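PDB 6HNU: aromatic amino acid aminotransferase I, which probably transfers the amino group of aromatic amino acids to 2-oxoglutarate, using pyridoxal 5'-phosphate as cofactor, to give aromatic oxo-acids and L-glutamate. Local coordinates for residues E193-L198 and Y233-K238; Q253-T258 and K267-H272; K259-R264 and A370-D375. All blocks are in the same frame, centred on the assembly; numbering follows the deposited sequence.

Interaction 1. Residues E193-L198 and Y233-K238; sequences EKLEEL and YDIACK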
loop_
_atom_site.group_PDB
_atom_site.type_symbol
_atom_site.label_atom_id
_atom_site.label_comp_id
_atom_site.label_asym_id
_atom_site.label_seq_id
_atom_site.Cartn_x
_atom_site.Cartn_y
_atom_site.Cartn_z
ATOM N N GLU B 193 15.323 -15.690 -29.860
ATOM C CA GLU B 193 16.537 -15.404 -30.671
ATOM C C GLU B 193 16.873 -13.891 -30.627
ATOM O O GLU B 193 18.039 -13.555 -30.514
ATOM C CB GLU B 193 16.399 -15.863 -32.129
ATOM C CG GLU B 193 17.447 -15.230 -33.039
ATOM C CD GLU B 193 17.462 -15.657 -34.500
ATOM O OE1 GLU B 193 16.438 -16.136 -34.955
ATOM O OE2 GLU B 193 18.507 -15.482 -35.165
ATOM N N LYS B 194 15.915 -13.001 -30.757
ATOM C CA LYS B 194 16.197 -11.541 -30.845
ATOM C C LYS B 194 16.607 -10.994 -29.466
ATOM O O LYS B 194 17.518 -10.109 -29.427
ATOM C CB LYS B 194 14.972 -10.810 -31.359
ATOM C CG LYS B 194 14.548 -11.174 -32.766
ATOM C CD LYS B 194 13.344 -10.389 -33.187
ATOM C CE LYS B 194 12.880 -10.649 -34.605
ATOM N NZ LYS B 194 13.949 -10.327 -35.571
ATOM N N LEU B 195 16.065 -11.580 -28.389
ATOM C CA LEU B 195 16.498 -11.265 -27.001
ATOM C C LEU B 195 17.952 -11.713 -26.793
ATOM O O LEU B 195 18.763 -10.906 -26.285
ATOM C CB LEU B 195 15.538 -11.913 -25.992
ATOM C CG LEU B 195 15.998 -11.801 -24.541
ATOM C CD1 LEU B 195 16.007 -10.345 -24.110
ATOM C CD2 LEU B 195 15.101 -12.600 -23.621
ATOM N N GLU B 196 18.305 -12.945 -27.203
ATOM C CA GLU B 196 19.697 -13.450 -27.149
ATOM C C GLU B 196 20.595 -12.489 -27.936
ATOM O O GLU B 196 21.679 -12.184 -27.469
ATOM C CB GLU B 196 19.799 -14.862 -27.736
ATOM C CG GLU B 196 21.219 -15.384 -27.913
ATOM C CD GLU B 196 22.074 -15.520 -26.669
ATOM O OE1 GLU B 196 21.542 -15.939 -25.635
ATOM O OE2 GLU B 196 23.287 -15.313 -26.761
ATOM N N GLU B 197 20.176 -12.123 -29.141
ATOM C CA GLU B 197 20.982 -11.286 -30.075
ATOM C C GLU B 197 21.199 -9.928 -29.392
ATOM O O GLU B 197 22.350 -9.458 -29.370
ATOM C CB GLU B 197 20.282 -11.137 -31.428
ATOM C CG GLU B 197 20.836 -9.993 -32.287
ATOM C CD GLU B 197 22.264 -10.241 -32.693
ATOM O OE1 GLU B 197 22.699 -11.413 -32.562
ATOM O OE2 GLU B 197 22.953 -9.283 -33.141
ATOM N N LEU B 198 20.124 -9.325 -28.889
ATOM C CA LEU B 198 20.156 -8.024 -28.173
ATOM C C LEU B 198 21.208 -8.082 -27.059
ATOM O O LEU B 198 21.982 -7.128 -26.915
ATOM C CB LEU B 198 18.767 -7.734 -27.619
ATOM C CG LEU B 198 18.596 -6.393 -26.912
ATOM C CD1 LEU B 198 18.850 -5.236 -27.862
ATOM C CD2 LEU B 198 17.197 -6.282 -26.339
ATOM N N TYR B 233 14.831 -18.236 -19.919
ATOM C CA TYR B 233 15.507 -18.533 -18.624
ATOM C C TYR B 233 17.007 -18.718 -18.878
ATOM O O TYR B 233 17.850 -18.116 -18.185
ATOM C CB TYR B 233 14.863 -19.726 -17.902
ATOM C CG TYR B 233 15.459 -19.905 -16.535
ATOM C CD1 TYR B 233 15.117 -19.029 -15.511
ATOM C CD2 TYR B 233 16.496 -20.791 -16.302
ATOM C CE1 TYR B 233 15.704 -19.090 -14.265
ATOM C CE2 TYR B 233 17.077 -20.886 -15.043
ATOM C CZ TYR B 233 16.692 -20.024 -14.024
ATOM O OH TYR B 233 17.273 -20.072 -12.790
ATOM N N ASP B 234 17.365 -19.479 -19.918
ATOM C CA ASP B 234 18.797 -19.721 -20.277
ATOM C C ASP B 234 19.500 -18.391 -20.596
ATOM O O ASP B 234 20.675 -18.223 -20.213
ATOM C CB ASP B 234 18.930 -20.739 -21.418
ATOM C CG ASP B 234 18.575 -22.157 -21.008
ATOM O OD1 ASP B 234 18.411 -22.372 -19.834
ATOM O OD2 ASP B 234 18.421 -23.013 -21.890
ATOM N N ILE B 235 18.825 -17.471 -21.266
ATOM C CA ILE B 235 19.396 -16.134 -21.589
ATOM C C ILE B 235 19.595 -15.355 -20.286
ATOM O O ILE B 235 20.676 -14.787 -20.097
ATOM C CB ILE B 235 18.490 -15.417 -22.593
ATOM C CG1 ILE B 235 18.485 -16.180 -23.924
ATOM C CG2 ILE B 235 18.885 -13.968 -22.754
ATOM C CD1 ILE B 235 17.341 -15.804 -24.787
ATOM N N ALA B 236 18.616 -15.381 -19.376
ATOM C CA ALA B 236 18.729 -14.667 -18.072
ATOM C C ALA B 236 19.940 -15.235 -17.318
ATOM O O ALA B 236 20.690 -14.472 -16.750
ATOM C CB ALA B 236 17.442 -14.824 -17.295
ATOM N N CYS B 237 20.195 -16.534 -17.404
ATOM C CA CYS B 237 21.311 -17.172 -16.662
ATOM C C CYS B 237 22.637 -16.789 -17.323
ATOM O O CYS B 237 23.600 -16.502 -16.602
ATOM C CB CYS B 237 21.169 -18.676 -16.581
ATOM S SG CYS B 237 19.767 -19.240 -15.580
ATOM N N LYS B 238 22.664 -16.759 -18.646
ATOM C CA LYS B 238 23.910 -16.558 -19.434
ATOM C C LYS B 238 24.348 -15.111 -19.264
ATOM O O LYS B 238 25.556 -14.866 -19.130
ATOM C CB LYS B 238 23.679 -16.945 -20.902
ATOM C CG LYS B 238 24.781 -16.580 -21.896
ATOM C CD LYS B 238 24.448 -16.971 -23.334
ATOM C CE LYS B 238 25.573 -16.696 -24.318
ATOM N NZ LYS B 238 25.170 -17.031 -25.708
#

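Interaction 2. Residues Q253-T258 and K267-H272; sequences QMETYT and KAVHDH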
loop_
_atom_site.group_PDB
_atom_site.type_symbol
_atom_site.label_atom_id
_atom_site.label_comp_id
_atom_site.label_asym_id
_atom_site.label_seq_id
_atom_site.Cartn_x
_atom_site.Cartn_y
_atom_site.Cartn_z
ATOM N N GLN B 253 -5.535 -19.364 -17.414
ATOM C CA GLN B 253 -5.251 -20.410 -18.432
ATOM C C GLN B 253 -6.555 -21.129 -18.816
ATOM O O GLN B 253 -7.476 -21.271 -17.972
ATOM C CB GLN B 253 -4.146 -21.346 -17.981
ATOM C CG GLN B 253 -2.788 -20.653 -18.016
ATOM C CD GLN B 253 -1.699 -21.504 -17.441
ATOM O OE1 GLN B 253 -1.269 -22.484 -18.036
ATOM N NE2 GLN B 253 -1.281 -21.186 -16.219
ATOM N N MET B 254 -6.627 -21.552 -20.083
ATOM C CA MET B 254 -7.853 -22.120 -20.667
ATOM C C MET B 254 -7.485 -23.385 -21.433
ATOM O O MET B 254 -6.310 -23.579 -21.761
ATOM C CB MET B 254 -8.521 -21.119 -21.616
ATOM C CG MET B 254 -9.078 -19.912 -20.898
ATOM S SD MET B 254 -9.601 -18.584 -22.006
ATOM C CE MET B 254 -7.988 -18.174 -22.686
ATOM N N GLU B 255 -8.516 -24.155 -21.772
ATOM C CA GLU B 255 -8.418 -25.266 -22.745
ATOM C C GLU B 255 -7.967 -24.653 -24.076
ATOM O O GLU B 255 -8.350 -23.494 -24.341
ATOM C CB GLU B 255 -9.762 -25.992 -22.856
ATOM C CG GLU B 255 -10.323 -26.493 -21.534
ATOM C CD GLU B 255 -9.414 -27.324 -20.642
ATOM O OE1 GLU B 255 -8.366 -27.825 -21.127
ATOM O OE2 GLU B 255 -9.760 -27.442 -19.432
ATOM N N THR B 256 -7.096 -25.342 -24.806
ATOM C CA THR B 256 -6.696 -24.972 -26.189
ATOM C C THR B 256 -7.956 -24.774 -27.045
ATOM O O THR B 256 -8.930 -25.578 -26.946
ATOM C CB THR B 256 -5.751 -26.003 -26.803
ATOM O OG1 THR B 256 -4.643 -26.084 -25.911
ATOM C CG2 THR B 256 -5.261 -25.594 -28.177
ATOM N N TYR B 257 -7.982 -23.712 -27.842
ATOM C CA TYR B 257 -9.150 -23.392 -28.694
ATOM C C TYR B 257 -9.176 -24.391 -29.850
ATOM O O TYR B 257 -8.112 -24.711 -30.383
ATOM C CB TYR B 257 -9.102 -21.956 -29.219
ATOM C CG TYR B 257 -10.158 -21.620 -30.241
ATOM C CD1 TYR B 257 -11.415 -21.193 -29.865
ATOM C CD2 TYR B 257 -9.882 -21.723 -31.603
ATOM C CE1 TYR B 257 -12.388 -20.886 -30.806
ATOM C CE2 TYR B 257 -10.837 -21.411 -32.556
ATOM C CZ TYR B 257 -12.090 -20.985 -32.161
ATOM O OH TYR B 257 -13.046 -20.663 -33.087
ATOM N N THR B 258 -10.363 -24.857 -30.191
ATOM C CA THR B 258 -10.628 -25.663 -31.416
ATOM C C THR B 258 -11.831 -25.039 -32.139
ATOM O O THR B 258 -12.755 -24.614 -31.435
ATOM C CB THR B 258 -10.892 -27.128 -31.043
ATOM O OG1 THR B 258 -11.155 -27.853 -32.243
ATOM C CG2 THR B 258 -12.082 -27.282 -30.128
ATOM N N LYS B 267 -12.842 -31.708 -23.896
ATOM C CA LYS B 267 -11.461 -31.184 -23.667
ATOM C C LYS B 267 -11.246 -30.742 -22.214
ATOM O O LYS B 267 -10.078 -30.610 -21.811
ATOM C CB LYS B 267 -11.149 -30.012 -24.612
ATOM C CG LYS B 267 -10.317 -30.381 -25.837
ATOM C CD LYS B 267 -9.719 -29.185 -26.556
ATOM C CE LYS B 267 -10.755 -28.310 -27.236
ATOM N NZ LYS B 267 -11.155 -27.138 -26.411
ATOM N N ALA B 268 -12.310 -30.487 -21.451
ATOM C CA ALA B 268 -12.191 -29.907 -20.096
ATOM C C ALA B 268 -11.321 -30.840 -19.243
ATOM O O ALA B 268 -11.394 -32.084 -19.439
ATOM C CB ALA B 268 -13.551 -29.689 -19.498
ATOM N N VAL B 269 -10.465 -30.289 -18.374
ATOM C CA VAL B 269 -9.723 -31.109 -17.367
ATOM C C VAL B 269 -10.767 -31.770 -16.460
ATOM O O VAL B 269 -11.788 -31.130 -16.189
ATOM C CB VAL B 269 -8.700 -30.271 -16.575
ATOM C CG1 VAL B 269 -7.559 -29.816 -17.474
ATOM C CG2 VAL B 269 -9.370 -29.091 -15.893
ATOM N N HIS B 270 -10.535 -33.013 -16.032
ATOM C CA HIS B 270 -11.557 -33.848 -15.342
ATOM C C HIS B 270 -11.317 -33.874 -13.828
ATOM O O HIS B 270 -12.242 -34.321 -13.133
ATOM C CB HIS B 270 -11.586 -35.283 -15.912
ATOM C CG HIS B 270 -11.852 -35.355 -17.383
ATOM N ND1 HIS B 270 -11.051 -36.091 -18.248
ATOM C CD2 HIS B 270 -12.812 -34.784 -18.149
ATOM C CE1 HIS B 270 -11.511 -35.970 -19.480
ATOM N NE2 HIS B 270 -12.594 -35.172 -19.448
ATOM N N ASP B 271 -10.139 -33.462 -13.328
ATOM C CA ASP B 271 -9.820 -33.551 -11.871
ATOM C C ASP B 271 -8.586 -32.713 -11.501
ATOM O O ASP B 271 -7.950 -32.129 -12.393
ATOM C CB ASP B 271 -9.643 -35.016 -11.454
ATOM C CG ASP B 271 -8.666 -35.767 -12.339
ATOM O OD1 ASP B 271 -7.703 -35.146 -12.815
ATOM O OD2 ASP B 271 -8.884 -36.962 -12.575
ATOM N N HIS B 272 -8.221 -32.696 -10.219
ATOM C CA HIS B 272 -7.157 -31.800 -9.692
ATOM C C HIS B 272 -5.824 -32.144 -10.360
ATOM O O HIS B 272 -5.050 -31.197 -10.670
ATOM C CB HIS B 272 -7.100 -31.825 -8.166
ATOM C CG HIS B 272 -8.289 -31.194 -7.515
ATOM N ND1 HIS B 272 -8.365 -31.000 -6.161
ATOM C CD2 HIS B 272 -9.422 -30.672 -8.017
ATOM C CE1 HIS B 272 -9.512 -30.455 -5.848
ATOM N NE2 HIS B 272 -10.177 -30.200 -6.967
#

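Interaction 3. Residues K259-R264 and A370-D375; sequences KDKAAR and AIDALD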
loop_
_atom_site.group_PDB
_atom_site.type_symbol
_atom_site.label_atom_id
_atom_site.label_comp_id
_atom_site.label_asym_id
_atom_site.label_seq_id
_atom_site.Cartn_x
_atom_site.Cartn_y
_atom_site.Cartn_z
ATOM N N LYS B 259 -11.846 -25.017 -33.480
ATOM C CA LYS B 259 -13.032 -24.557 -34.264
ATOM C C LYS B 259 -14.162 -25.590 -34.109
ATOM O O LYS B 259 -15.356 -25.189 -34.136
ATOM C CB LYS B 259 -12.672 -24.322 -35.734
ATOM C CG LYS B 259 -11.593 -23.277 -35.995
ATOM C CD LYS B 259 -10.784 -23.562 -37.246
ATOM C CE LYS B 259 -10.453 -22.327 -38.058
ATOM N NZ LYS B 259 -11.678 -21.664 -38.562
ATOM N N ASP B 260 -13.800 -26.861 -33.903
ATOM C CA ASP B 260 -14.751 -28.005 -33.796
ATOM C C ASP B 260 -15.558 -27.874 -32.507
ATOM O O ASP B 260 -15.145 -28.469 -31.483
ATOM C CB ASP B 260 -14.018 -29.351 -33.844
ATOM C CG ASP B 260 -14.916 -30.580 -33.729
ATOM O OD1 ASP B 260 -16.169 -30.414 -33.750
ATOM O OD2 ASP B 260 -14.352 -31.706 -33.620
ATOM N N LYS B 261 -16.680 -27.161 -32.566
ATOM C CA LYS B 261 -17.531 -26.887 -31.381
ATOM C C LYS B 261 -17.821 -28.200 -30.635
ATOM O O LYS B 261 -17.752 -28.196 -29.387
ATOM C CB LYS B 261 -18.815 -26.164 -31.791
ATOM C CG LYS B 261 -18.625 -24.758 -32.357
ATOM C CD LYS B 261 -19.949 -24.070 -32.648
ATOM C CE LYS B 261 -19.838 -22.573 -32.858
ATOM N NZ LYS B 261 -19.027 -22.249 -34.055
ATOM N N ALA B 262 -18.116 -29.288 -31.360
ATOM C CA ALA B 262 -18.558 -30.586 -30.789
ATOM C C ALA B 262 -17.470 -31.193 -29.883
ATOM O O ALA B 262 -17.843 -31.949 -28.960
ATOM C CB ALA B 262 -18.959 -31.536 -31.898
ATOM N N ALA B 263 -16.187 -30.863 -30.104
ATOM C CA ALA B 263 -15.030 -31.420 -29.358
ATOM C C ALA B 263 -14.809 -30.711 -28.008
ATOM O O ALA B 263 -13.939 -31.151 -27.267
ATOM C CB ALA B 263 -13.794 -31.330 -30.219
ATOM N N ARG B 264 -15.551 -29.656 -27.679
ATOM C CA ARG B 264 -15.128 -28.696 -26.622
ATOM C C ARG B 264 -15.435 -29.249 -25.222
ATOM O O ARG B 264 -14.549 -29.147 -24.355
ATOM C CB ARG B 264 -15.749 -27.317 -26.844
ATOM C CG ARG B 264 -15.075 -26.541 -27.964
ATOM C CD ARG B 264 -15.751 -25.220 -28.271
ATOM N NE ARG B 264 -15.077 -24.571 -29.389
ATOM C CZ ARG B 264 -15.553 -23.519 -30.040
ATOM N NH1 ARG B 264 -14.878 -23.016 -31.058
ATOM N NH2 ARG B 264 -16.727 -23.020 -29.726
ATOM N N ALA B 370 -15.803 -15.364 -28.022
ATOM C CA ALA B 370 -15.043 -14.231 -28.594
ATOM C C ALA B 370 -14.425 -14.633 -29.929
ATOM O O ALA B 370 -14.665 -13.914 -30.908
ATOM C CB ALA B 370 -13.986 -13.761 -27.629
ATOM N N ILE B 371 -13.652 -15.705 -29.966
ATOM C CA ILE B 371 -12.836 -16.096 -31.140
ATOM C C ILE B 371 -13.739 -16.649 -32.251
ATOM O O ILE B 371 -13.447 -16.384 -33.446
ATOM C CB ILE B 371 -11.748 -17.083 -30.732
ATOM C CG1 ILE B 371 -10.817 -16.458 -29.684
ATOM C CG2 ILE B 371 -10.988 -17.590 -31.951
ATOM C CD1 ILE B 371 -10.195 -15.124 -30.094
ATOM N N ASP B 372 -14.774 -17.405 -31.902
ATOM C CA ASP B 372 -15.831 -17.786 -32.884
ATOM C C ASP B 372 -16.400 -16.515 -33.541
ATOM O O ASP B 372 -16.622 -16.520 -34.765
ATOM C CB ASP B 372 -16.954 -18.571 -32.201
ATOM C CG ASP B 372 -16.607 -19.996 -31.829
ATOM O OD1 ASP B 372 -15.524 -20.464 -32.212
ATOM O OD2 ASP B 372 -17.443 -20.625 -31.148
ATOM N N ALA B 373 -16.660 -15.464 -32.772
ATOM C CA ALA B 373 -17.214 -14.215 -33.319
ATOM C C ALA B 373 -16.148 -13.528 -34.200
ATOM O O ALA B 373 -16.500 -13.117 -35.334
ATOM C CB ALA B 373 -17.791 -13.365 -32.220
ATOM N N LEU B 374 -14.873 -13.482 -33.791
ATOM C CA LEU B 374 -13.792 -12.914 -34.652
ATOM C C LEU B 374 -13.789 -13.665 -35.994
ATOM O O LEU B 374 -13.709 -13.016 -37.064
ATOM C CB LEU B 374 -12.419 -13.044 -33.986
ATOM C CG LEU B 374 -12.120 -12.122 -32.807
ATOM C CD1 LEU B 374 -10.641 -12.246 -32.449
ATOM C CD2 LEU B 374 -12.496 -10.662 -33.083
ATOM N N ASP B 375 -13.820 -14.993 -35.945
ATOM C CA ASP B 375 -13.688 -15.856 -37.150
ATOM C C ASP B 375 -14.831 -15.536 -38.129
ATOM O O ASP B 375 -14.591 -15.461 -39.363
ATOM C CB ASP B 375 -13.705 -17.326 -36.747
ATOM C CG ASP B 375 -13.565 -18.278 -37.909
ATOM O OD1 ASP B 375 -12.660 -18.068 -38.749
ATOM O OD2 ASP B 375 -14.358 -19.233 -37.943
HETATM O O HOH W 1 -9.990 -18.899 -38.909
#

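Interaction 1. Residues E193-L198 and Y233-K238
E196 and I235 meet where two nearly parallel helices, 192-200 and 226-239, lie side by side against the large mixed sheet of the PLP-dependent aminotransferase (fold type I) domain; over these segments the axes diverge by 9° and approach to 10.2 Å. I235 can be followed outward from CB. Its CG2 lies 4.0 Å from L195 CG and nearly as close to L195 CD2. On the other branch, CG1 passes 3.5 Å from E196 OE1, and the terminal CD1 reaches the E196 backbone N and CB and touches L195 CD2. The branched isoleucine spreads over both neighbours, and buried L195 continues the apolar layer toward V183 of strand 179-186. Outside this layer the helices are joined by charge, and glutamate and lysine suit this outer edge, being long and flexible enough to pair. The extended chain of K238 carries its amine across the E196 side chain, whose bend at chi2 (61°) brings the carboxylate near I235. E196 OE2 also accepts a hydrogen bond from Y239 OH, so one oxygen serves two donors. K238 NZ completes the salt bridge at 2.8 Å from E196 OE2, on the syn side but 34° out of the carboxylate plane.

Interaction 2. Residues Q253-T258 and K267-H272
K267 and E255, the two residues most buried by this contact, reach past each other, each ending on the backbone of the opposite segment. Both segments are irregular: 253-258 follows strand 242-246 of the large sheet at some distance, and 267-272 leads from the short helix 264-267 into helix 272-278. Bends at chi3 and chi4 turn the end of the K267 chain toward T256, where NZ donates a 2.8 Å hydrogen bond to T256 O. The amine lies almost straight out from that carbonyl, with a C=O...N angle of 172°. A lysine suits the place because its long aliphatic part can lie along the loop before the charge is delivered. T258 meets this part: its CG2 sits only 3.3 Å from K267 CE, tighter than usual for two carbons.

E255 works in the other direction. Bent at chi2 (-51°), its chain lays the carboxylate beside the backbone of 267-269, and V269 N donates to E255 OE2 over 3.1 Å. The donor stands well above the carboxylate plane, 53° out of it. The same oxygen is in a salt bridge with R360 NE of helix 334-377, its stronger partner. Both V269 methyl carbons lie near this oxygen, CG1 at 3.8 Å from E255 OE2. E255 OE1 faces K267 O as a second acceptor, with no bond between them.

Although E255 and K267 carry opposite charges, they are not an ion pair: E255 OE1 and K267 NZ are 6.0 Å apart. The chemistry implies that each charge serves a backbone group across the contact, while R360 probably offsets the charge of the glutamate and links this surface loop to the long helix.

Interaction 3. Residues K259-R264 and A370-D375
R264 grips D372 end-on with two nitrogens, the closest polar link between 259-264 and 370-375. R264 NH1 donates to D372 OD1 and R264 NH2 to D372 OD2, both over 2.9 Å and both nearly straight, with N-H...O angles of 164° and 170°. Each oxygen offers its syn lone pair, and the guanidinium and carboxylate planes lie only 21° apart, so two flat groups meet edge to edge in the paired geometry that arginine and a carboxylate can form. The R264 chain, extended from CG to NE, spans the gap to the helix. Neither group relies on this pair alone: T258 O takes a further hydrogen bond from R264 NH1, and Y257 OH is hydrogen-bonded to D372 OD1, which probably helps to fix the rotation of both.

Farther out, K261 adds a second positive charge. Its CG rests against one face of the guanidinium, 3.6 Å above the plane, and a bend at the end of its chain leaves K261 NZ in a long salt bridge to D372 OD2. One turn along the helix, D375 receives K259 in the same loose way, with NZ 3.7 Å from D375 OD2. A water donates to D375 OD1 at 2.8 Å and is weakly held by K259 NZ; the same oxygen has a salt bridge with K380. Lysines suit these solvent-exposed positions, from which flexible chains can reach the acids.

Beyond the charges, I371 packs on both Y257 and F394, and L374 on F394 and V396. K261, R264 and D372 form a surface salt-bridge network centred on a bidentate arginine-aspartate pair, with the looser K259-D375 pair beside it, and join an excursion from the large-sheet domain to the long helix 334-377.

From the N terminus, interaction 1 comes first, bringing helix 226-239 back beside helix 192-200 after an excursion through strand 209-212; it is complete before the others begin. Interaction 2 then closes a short loop, joining 253-258 to 267-272 across helix 264-267. Interaction 3 starts inside that loop, at 259-264, and reaches over a hundred residues ahead to 370-375, so the two cross. They also touch directly, through residues 257-258 against 264 and 372. Together these two fix the surface loop to the long helix 334-377, whereas interaction 1, its centre 31 Å from that of interaction 2, ties helices beside the large sheet.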